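Rod shape-determining protein (MreC) (Helicobacter pylori, PDB 5LP5) binds the cell wall synthase PBP2 through its barrel core, forming a core complex of the machinery that builds the rod-shaped cell wall. Local coordinates at the interface of chains B and A. Coordinates in Å, arbitrary orientation; residue numbers count along the deposited sequence, not the author numbering. Chains: chain A, Rod shape-determining protein (MreC); chain B, Penicillin-binding protein 2 (Pbp2).

The interface of chains B and A. Residues chain B 69, 71, 127; chain A 167-169, 181-184.
B:Tyr127, B:Phe71, A:Phe169 and A:Phe182 form the aromatic centre of this patch between PBP2 and MreC. The tyrosine and A:Phe169 side chains run antiparallel and slide past each other, the rings nearly parallel but offset so that rim meets rim, CE2 of B:Tyr127 lying 3.7 Å from CE2 of A:Phe169. B:Phe71 meets the same phenylalanine obliquely with its tip, CZ to CE2 of A:Phe169 measuring 4.0 Å. Within chain B it also supports the tyrosine, since its CE2 sits 3.7 Å above the plane of the B:Tyr127 ring, displaced toward the rim. Toward A:Phe182 it turns roughly perpendicular, with CE1 4.2 Å above one face of the ring, toward its rim; CB of A:Asp181 covers the opposite face at its centre, so the A:Phe182 ring is held between B:Phe71 of PBP2 and its own neighbour A:Asp181.

Farther out, B:Leu69 extends one branch toward MreC. Its CD2 comes 3.6 Å from the carbonyl oxygen of A:Phe182 and also packs against CA of A:Val184.

That carbonyl marks the polar rim. The B:Tyr127 phenol, carried across by CG anti to the backbone N (chi1 -152°), donates a hydrogen bond from OH to O of A:Phe182 at 2.5 Å. The C=O...OH angle is 134°. The donor stands 44° out of the carbonyl plane, away from a lone-pair direction. The same oxygen lies at the edge of the tyrosine ring, in its plane.

B:Tyr127 therefore joins apolar contact to main-chain recognition. The patch, hiding 239 Å² of protein surface, helps dock MreC, through strands 166-172 and 178-183, onto PBP2 in the cell wall synthesis complex.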
# COMPACT_ATOMS: atom_id res chain seq x y z
N LEU B 69 -3.13 2.79 2.66
CA LEU B 69 -4.22 2.16 3.36
C LEU B 69 -5.45 3.05 3.30
O LEU B 69 -5.46 4.17 3.78
CB LEU B 69 -3.81 1.89 4.79
CG LEU B 69 -4.79 1.12 5.64
CD1 LEU B 69 -5.26 -0.14 4.94
CD2 LEU B 69 -4.11 0.77 6.97
N PHE B 71 -10.11 2.89 2.71
CA PHE B 71 -11.29 2.16 3.15
C PHE B 71 -12.28 1.88 2.04
O PHE B 71 -12.10 2.28 0.90
CB PHE B 71 -11.95 2.91 4.30
CG PHE B 71 -11.29 2.68 5.62
CD1 PHE B 71 -11.56 1.54 6.36
CD2 PHE B 71 -10.36 3.57 6.10
CE1 PHE B 71 -10.94 1.32 7.57
CE2 PHE B 71 -9.74 3.36 7.31
CZ PHE B 71 -10.03 2.23 8.04
N TYR B 127 -8.22 7.71 4.58
CA TYR B 127 -8.23 7.38 5.99
C TYR B 127 -8.86 8.55 6.75
O TYR B 127 -9.68 8.35 7.63
CB TYR B 127 -6.81 7.09 6.48
CG TYR B 127 -6.70 6.14 7.64
CD1 TYR B 127 -6.30 4.84 7.44
CD2 TYR B 127 -6.95 6.56 8.93
CE1 TYR B 127 -6.19 3.96 8.50
CE2 TYR B 127 -6.84 5.70 10.01
CZ TYR B 127 -6.47 4.39 9.79
OH TYR B 127 -6.36 3.51 10.84
N LEU A 167 -2.16 6.29 13.93
CA LEU A 167 -3.62 6.27 14.02
C LEU A 167 -4.19 4.88 13.85
O LEU A 167 -3.66 4.06 13.10
CB LEU A 167 -4.20 7.19 12.95
CG LEU A 167 -3.97 8.71 13.21
CD1 LEU A 167 -4.37 9.56 12.00
CD2 LEU A 167 -4.67 9.18 14.51
N GLY A 168 -5.28 4.61 14.56
CA GLY A 168 -6.03 3.37 14.39
C GLY A 168 -7.45 3.57 14.90
O GLY A 168 -7.83 4.68 15.29
N PHE A 169 -8.23 2.49 14.89
CA PHE A 169 -9.59 2.54 15.46
C PHE A 169 -9.82 1.45 16.47
O PHE A 169 -9.36 0.31 16.29
CB PHE A 169 -10.66 2.43 14.38
CG PHE A 169 -10.69 3.59 13.44
CD1 PHE A 169 -11.34 4.77 13.80
CD2 PHE A 169 -10.10 3.51 12.18
CE1 PHE A 169 -11.38 5.84 12.93
CE2 PHE A 169 -10.14 4.58 11.32
CZ PHE A 169 -10.79 5.74 11.69
N ASP A 181 -7.21 -1.35 15.76
CA ASP A 181 -7.25 -1.96 14.44
C ASP A 181 -6.86 -0.95 13.37
O ASP A 181 -6.86 0.27 13.61
CB ASP A 181 -8.67 -2.47 14.19
CG ASP A 181 -8.79 -3.96 14.31
OD1 ASP A 181 -7.88 -4.63 13.75
OD2 ASP A 181 -9.76 -4.45 14.94
N PHE A 182 -6.51 -1.48 12.20
CA PHE A 182 -6.33 -0.71 10.97
C PHE A 182 -5.15 0.26 10.93
O PHE A 182 -5.22 1.33 10.35
CB PHE A 182 -7.62 -0.01 10.57
CG PHE A 182 -8.84 -0.89 10.63
CD1 PHE A 182 -8.85 -2.16 10.05
CD2 PHE A 182 -9.95 -0.47 11.34
CE1 PHE A 182 -9.97 -2.96 10.14
CE2 PHE A 182 -11.10 -1.26 11.41
CZ PHE A 182 -11.10 -2.51 10.81
N ILE A 183 -4.04 -0.17 11.50
CA ILE A 183 -2.80 0.60 11.54
C ILE A 183 -1.95 0.31 10.30
O ILE A 183 -1.82 -0.84 9.86
CB ILE A 183 -1.98 0.18 12.76
CG1 ILE A 183 -2.82 0.25 14.03
CG2 ILE A 183 -0.73 1.01 12.91
CD1 ILE A 183 -2.23 -0.49 15.22
N VAL A 184 -1.33 1.35 9.76
CA VAL A 184 -0.49 1.18 8.57
C VAL A 184 0.66 0.22 8.85
O VAL A 184 1.26 0.28 9.89
CB VAL A 184 0.06 2.53 8.02
CG1 VAL A 184 -1.05 3.48 7.63
CG2 VAL A 184 0.90 3.24 9.05